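Regulator of G-protein signaling 1 (Homo sapiens, PDB 2BV1) regulates G protein-coupled receptor signalling by raising the GTPase activity of G protein alpha subunits, which drives them into the inactive GDP-bound form. Local coordinates at residues E59-T64 with P108-E113; N90-T95 with Q115-T120. All coordinates share one frame; numbering follows the deposited sequence.

Interaction 1: residues E59-T64 with P108-E113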
loop_
_atom_site.group_PDB
_atom_site.type_symbol
_atom_site.label_atom_id
_atom_site.label_comp_id
_atom_site.label_asym_id
_atom_site.label_seq_id
_atom_site.Cartn_x
_atom_site.Cartn_y
_atom_site.Cartn_z
ATOM N N GLU A 59 0.714 -7.849 1.780
ATOM C CA GLU A 59 -0.049 -8.796 0.954
ATOM C C GLU A 59 0.855 -9.974 0.605
ATOM O O GLU A 59 0.478 -11.123 0.742
ATOM C CB GLU A 59 -0.580 -8.124 -0.322
ATOM C CG GLU A 59 -1.696 -7.072 -0.050
ATOM C CD GLU A 59 -2.878 -7.697 0.632
ATOM O OE1 GLU A 59 -3.055 -7.487 1.854
ATOM O OE2 GLU A 59 -3.592 -8.475 -0.042
ATOM N N ASP A 60 2.084 -9.648 0.253
ATOM C CA ASP A 60 3.071 -10.645 -0.106
ATOM C C ASP A 60 3.549 -11.454 1.125
ATOM O O ASP A 60 3.790 -12.676 1.032
ATOM C CB ASP A 60 4.134 -9.966 -1.003
ATOM C CG ASP A 60 5.522 -10.213 -0.581
ATOM O OD1 ASP A 60 5.971 -11.377 -0.704
ATOM O OD2 ASP A 60 6.180 -9.209 -0.166
ATOM N N TYR A 61 3.571 -10.817 2.298
ATOM C CA TYR A 61 3.895 -11.530 3.544
ATOM C C TYR A 61 2.863 -12.622 3.866
ATOM O O TYR A 61 3.210 -13.728 4.325
ATOM C CB TYR A 61 4.063 -10.551 4.706
ATOM C CG TYR A 61 4.156 -11.179 6.055
ATOM C CD1 TYR A 61 5.397 -11.601 6.564
ATOM C CD2 TYR A 61 3.013 -11.306 6.881
ATOM C CE1 TYR A 61 5.497 -12.175 7.830
ATOM C CE2 TYR A 61 3.109 -11.900 8.163
ATOM C CZ TYR A 61 4.358 -12.322 8.626
ATOM O OH TYR A 61 4.487 -12.911 9.868
ATOM N N LYS A 62 1.602 -12.312 3.585
ATOM C CA LYS A 62 0.463 -13.171 3.928
ATOM C C LYS A 62 0.383 -14.434 3.112
ATOM O O LYS A 62 -0.242 -15.396 3.544
ATOM C CB LYS A 62 -0.852 -12.390 3.774
ATOM C CG LYS A 62 -1.216 -11.615 5.017
ATOM C CD LYS A 62 -2.566 -10.861 4.852
ATOM C CE LYS A 62 -2.422 -9.559 4.131
ATOM N NZ LYS A 62 -3.664 -8.690 4.254
ATOM N N LYS A 63 0.986 -14.433 1.927
ATOM C CA LYS A 63 1.060 -15.627 1.105
ATOM C C LYS A 63 2.462 -16.281 1.213
ATOM O O LYS A 63 2.837 -17.058 0.355
ATOM C CB LYS A 63 0.772 -15.299 -0.368
ATOM C CG LYS A 63 -0.449 -14.372 -0.695
ATOM C CD LYS A 63 -0.148 -13.586 -2.001
ATOM C CE LYS A 63 -1.355 -12.872 -2.613
ATOM N NZ LYS A 63 -1.085 -11.412 -2.959
ATOM N N THR A 64 3.242 -15.951 2.246
ATOM C CA THR A 64 4.613 -16.474 2.375
ATOM C C THR A 64 4.569 -17.741 3.216
ATOM O O THR A 64 3.779 -17.844 4.181
ATOM C CB THR A 64 5.591 -15.413 3.016
ATOM O OG1 THR A 64 5.826 -14.338 2.101
ATOM C CG2 THR A 64 6.962 -16.030 3.414
ATOM N N PRO A 108 0.940 -15.233 10.253
ATOM C CA PRO A 108 0.434 -14.566 9.057
ATOM C C PRO A 108 -0.365 -13.254 9.288
ATOM O O PRO A 108 -0.565 -12.516 8.358
ATOM C CB PRO A 108 -0.459 -15.642 8.405
ATOM C CG PRO A 108 0.020 -16.945 8.966
ATOM C CD PRO A 108 0.484 -16.643 10.337
ATOM N N THR A 109 -0.809 -12.986 10.513
ATOM C CA THR A 109 -1.605 -11.791 10.802
ATOM C C THR A 109 -0.789 -10.687 11.475
ATOM O O THR A 109 -1.347 -9.680 11.936
ATOM C CB THR A 109 -2.760 -12.121 11.748
ATOM O OG1 THR A 109 -2.230 -12.571 13.000
ATOM C CG2 THR A 109 -3.675 -13.163 11.140
ATOM N N CYS A 110 0.516 -10.884 11.537
ATOM C CA CYS A 110 1.416 -9.970 12.220
ATOM C C CYS A 110 1.183 -8.462 11.880
ATOM O O CYS A 110 1.171 -7.610 12.783
ATOM C CB CYS A 110 2.876 -10.394 11.904
ATOM S SG CYS A 110 4.197 -9.304 12.481
ATOM N N PHE A 111 1.059 -8.154 10.586
ATOM C CA PHE A 111 1.023 -6.779 10.099
ATOM C C PHE A 111 -0.387 -6.233 9.825
ATOM O O PHE A 111 -0.503 -5.099 9.312
ATOM C CB PHE A 111 1.877 -6.632 8.808
ATOM C CG PHE A 111 3.317 -6.887 9.026
ATOM C CD1 PHE A 111 4.093 -5.955 9.717
ATOM C CD2 PHE A 111 3.913 -8.061 8.568
ATOM C CE1 PHE A 111 5.439 -6.185 9.964
ATOM C CE2 PHE A 111 5.247 -8.318 8.818
ATOM C CZ PHE A 111 6.023 -7.389 9.493
ATOM N N ASP A 112 -1.418 -7.024 10.151
ATOM C CA ASP A 112 -2.832 -6.657 9.914
ATOM C C ASP A 112 -3.225 -5.307 10.531
ATOM O O ASP A 112 -3.936 -4.526 9.914
ATOM C CB ASP A 112 -3.752 -7.725 10.480
ATOM C CG ASP A 112 -3.816 -8.982 9.604
ATOM O OD1 ASP A 112 -3.139 -9.048 8.555
ATOM O OD2 ASP A 112 -4.579 -9.885 9.980
ATOM N N GLU A 113 -2.754 -5.028 11.734
ATOM C CA GLU A 113 -3.107 -3.776 12.409
ATOM C C GLU A 113 -2.446 -2.589 11.709
ATOM O O GLU A 113 -3.091 -1.587 11.377
ATOM C CB GLU A 113 -2.725 -3.813 13.894
ATOM C CG GLU A 113 -3.779 -4.383 14.832
ATOM C CD GLU A 113 -3.369 -4.281 16.302
ATOM O OE1 GLU A 113 -2.619 -3.320 16.669
ATOM O OE2 GLU A 113 -3.797 -5.163 17.097
#
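The backbones of Lys62 and Pro108 come within 5.3 Å of each other, CA to CA, where the last turn of helix 50-62 passes the loop that leads into helix 112-131. Tyr61 is the main residue on the helix side. Its CG stands anti to the backbone N (chi1 170°), and its ring reaches across to the loop, where Phe111 meets it in a T-shaped stack. Phe111 turns its edge to the tyrosine face: CE2 lies 3.8 Å above the plane, over the ring centre, with the two planes at 84°. Cys110 sits beside the phenol end, its CB 3.6 Å from Tyr61 OH, while its SG lies over one face of the Phe111 ring. The carbonyl O of Pro108 approaches the rim of the tyrosine, 3.7 Å from CE2. This packing belongs to the helical RGS domain, in which Tyr61 also touches Leu69 and Ile76 of helix 69-81 and its hydroxyl hydrogen-bonds Thr107 O. An alanine in place of Tyr61 would probably leave the edge of Phe111 without its aromatic face and Thr107 O without this hydroxyl partner. At the more exposed margin the aliphatic part of Lys62 lies against the loop, CG 3.5 Å from Pro108 O, and its NZ forms a salt bridge with Glu59 OE1 at 2.8 Å and also hydrogen-bonds Gln115 OE1; Asp112 OD1, 4.3 Å from the same NZ, stays beyond salt-bridge range.

Interaction 2: residues N90-T95 with Q115-T120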
loop_
_atom_site.group_PDB
_atom_site.type_symbol
_atom_site.label_atom_id
_atom_site.label_comp_id
_atom_site.label_asym_id
_atom_site.label_seq_id
_atom_site.Cartn_x
_atom_site.Cartn_y
_atom_site.Cartn_z
ATOM N N ASN A 90 3.686 5.992 8.693
ATOM C CA ASN A 90 3.044 6.842 9.699
ATOM C C ASN A 90 1.949 6.085 10.439
ATOM O O ASN A 90 0.760 6.366 10.270
ATOM C CB ASN A 90 2.379 8.054 9.054
ATOM C CG ASN A 90 3.318 9.157 8.729
ATOM O OD1 ASN A 90 4.070 9.644 9.581
ATOM N ND2 ASN A 90 3.212 9.644 7.489
ATOM N N ILE A 91 2.331 5.104 11.230
ATOM C CA ILE A 91 1.396 4.467 12.160
ATOM C C ILE A 91 1.667 5.125 13.476
ATOM O O ILE A 91 2.704 5.767 13.640
ATOM C CB ILE A 91 1.544 2.942 12.265
ATOM C CG1 ILE A 91 2.966 2.549 12.718
ATOM C CG2 ILE A 91 1.186 2.315 10.944
ATOM C CD1 ILE A 91 3.248 1.014 12.615
ATOM N N ASP A 92 0.702 5.012 14.385
ATOM C CA ASP A 92 0.835 5.569 15.707
ATOM C C ASP A 92 1.782 4.678 16.520
ATOM O O ASP A 92 1.979 3.487 16.231
ATOM C CB ASP A 92 -0.542 5.638 16.389
ATOM C CG ASP A 92 -1.141 4.250 16.572
ATOM O OD1 ASP A 92 -1.645 3.668 15.586
ATOM O OD2 ASP A 92 -1.025 3.723 17.674
ATOM N N PHE A 93 2.326 5.283 17.555
ATOM C CA PHE A 93 3.220 4.668 18.505
ATOM C C PHE A 93 2.785 3.311 19.075
ATOM O O PHE A 93 3.625 2.414 19.190
ATOM C CB PHE A 93 3.469 5.663 19.642
ATOM C CG PHE A 93 4.312 5.143 20.716
ATOM C CD1 PHE A 93 5.677 5.070 20.555
ATOM C CD2 PHE A 93 3.751 4.730 21.920
ATOM C CE1 PHE A 93 6.476 4.570 21.577
ATOM C CE2 PHE A 93 4.535 4.228 22.933
ATOM C CZ PHE A 93 5.902 4.158 22.770
ATOM N N ARG A 94 1.499 3.171 19.428
ATOM C CA ARG A 94 1.002 1.936 20.068
ATOM C C ARG A 94 0.917 0.809 19.057
ATOM O O ARG A 94 1.263 -0.324 19.367
ATOM C CB ARG A 94 -0.359 2.122 20.794
ATOM C CG ARG A 94 -0.207 2.795 22.140
ATOM C CD ARG A 94 -1.548 3.016 22.854
ATOM N NE ARG A 94 -1.390 3.891 24.015
ATOM C CZ ARG A 94 -2.395 4.566 24.582
ATOM N NH1 ARG A 94 -3.631 4.473 24.092
ATOM N NH2 ARG A 94 -2.144 5.366 25.603
ATOM N N THR A 95 0.473 1.117 17.854
ATOM C CA THR A 95 0.468 0.129 16.776
ATOM C C THR A 95 1.900 -0.334 16.415
ATOM O O THR A 95 2.164 -1.543 16.239
ATOM C CB THR A 95 -0.223 0.681 15.573
ATOM O OG1 THR A 95 -1.543 1.025 15.954
ATOM C CG2 THR A 95 -0.262 -0.341 14.420
ATOM N N GLN A 115 -1.289 -2.552 8.746
ATOM C CA GLN A 115 -1.717 -2.508 7.344
ATOM C C GLN A 115 -3.055 -1.727 7.274
ATOM O O GLN A 115 -3.282 -0.929 6.390
ATOM C CB GLN A 115 -1.914 -3.903 6.802
ATOM C CG GLN A 115 -2.237 -3.886 5.303
ATOM C CD GLN A 115 -2.378 -5.258 4.670
ATOM O OE1 GLN A 115 -2.545 -6.259 5.354
ATOM N NE2 GLN A 115 -2.310 -5.301 3.333
ATOM N N LYS A 116 -3.930 -2.015 8.226
ATOM C CA LYS A 116 -5.200 -1.346 8.305
ATOM C C LYS A 116 -5.046 0.151 8.495
ATOM O O LYS A 116 -5.685 0.911 7.822
ATOM C CB LYS A 116 -6.049 -1.973 9.373
ATOM C CG LYS A 116 -7.522 -1.574 9.253
ATOM N N VAL A 117 -4.187 0.578 9.405
ATOM C CA VAL A 117 -3.907 1.983 9.595
ATOM C C VAL A 117 -3.469 2.612 8.264
ATOM O O VAL A 117 -3.965 3.687 7.842
ATOM C CB VAL A 117 -2.822 2.217 10.699
ATOM C CG1 VAL A 117 -2.402 3.699 10.769
ATOM C CG2 VAL A 117 -3.316 1.767 12.042
ATOM N N ILE A 118 -2.503 1.987 7.611
ATOM C CA ILE A 118 -1.950 2.551 6.378
ATOM C C ILE A 118 -3.001 2.541 5.265
ATOM O O ILE A 118 -3.082 3.475 4.521
ATOM C CB ILE A 118 -0.665 1.786 5.891
ATOM C CG1 ILE A 118 0.490 1.930 6.890
ATOM C CG2 ILE A 118 -0.284 2.204 4.489
ATOM C CD1 ILE A 118 0.878 3.356 7.296
ATOM N N TYR A 119 -3.814 1.513 5.170
ATOM C CA TYR A 119 -4.898 1.517 4.189
ATOM C C TYR A 119 -5.818 2.704 4.393
ATOM O O TYR A 119 -6.182 3.401 3.459
ATOM C CB TYR A 119 -5.695 0.247 4.327
ATOM C CG TYR A 119 -6.717 0.091 3.254
ATOM C CD1 TYR A 119 -6.369 -0.492 2.056
ATOM C CD2 TYR A 119 -8.041 0.542 3.424
ATOM C CE1 TYR A 119 -7.278 -0.674 1.070
ATOM C CE2 TYR A 119 -8.986 0.371 2.403
ATOM C CZ TYR A 119 -8.561 -0.242 1.221
ATOM O OH TYR A 119 -9.390 -0.468 0.171
ATOM N N THR A 120 -6.184 2.954 5.658
ATOM C CA THR A 120 -7.017 4.111 5.973
ATOM C C THR A 120 -6.356 5.430 5.619
ATOM O O THR A 120 -7.014 6.358 5.066
ATOM C CB THR A 120 -7.404 4.063 7.457
ATOM O OG1 THR A 120 -8.012 2.796 7.717
ATOM C CG2 THR A 120 -8.336 5.241 7.882
#
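Ile91 sets its CG2 methyl against two residues of helix 112-131, Val117 and Ile118, and this branch makes the closest contacts with both. The side chains of Ile91 and Val117 cross at about a right angle, with Ile91 CG2 3.8 Å from Val117 CG1. Toward Ile118 the crossing is oblique, and the same methyl touches the end of the chain, CD1, again at 3.8 Å. The torsions of Ile91 explain why one branch does this work: with chi1 at 59°, CG1 lies between the backbone N and the carbonyl carbon, and CG2 is anti to the carbonyl carbon, while the longer CG1-CD1 branch leads away from the two partners. On the helix, Val117 CG1 is anti to its backbone N (chi1 173°) and also comes near the backbone of Ile91, 4.1 Å from CA. Ile118 CD1 extends to Asn90 N, likewise at 4.1 Å, and the residue packs on Asn51 and Phe54 of helix 50-62 as well. The contact joins the loop that leads into helix 93-103, and its first turn, to the side of helix 112-131 within the all-helical RGS domain. Asp92 is the N-cap of helix 93-103. Its OD2 accepts from Thr95 N at 3.0 Å, the N-H coming from above the carboxylate plane in a fairly straight bond (162°), and more weakly from Arg94 N. The other oxygen, OD1, receives Thr95 OG1 at 2.7 Å on its syn side; both carboxylate oxygens are engaged, which should hold the group against rotation. Val117 CG2 passes beside this hydroxyl-carboxylate pair, 4.4 Å from Asp92 OD1 and the same distance from Thr95 OG1.

Both interactions use helix 112-131, the first at its N-terminal end and the loop before it, the second one to two turns further on. Each is partly buried, with a hydrophobic inner part and a more exposed polar margin. Interaction 1 is aromatic at its heart and ties the loop leading into this helix to the end of helix 50-62; interaction 2 is aliphatic and ties the helix to the loop before helix 93-103 and its first turn. Their polar margins differ too: a lysine-glutamate salt bridge in one, a helix cap in the other. Gln115, which takes no part in interaction 2 itself, reaches interaction 1, its NE2 and OE1 probably hydrogen-bonding Glu59 OE1 and Lys62 NZ respectively.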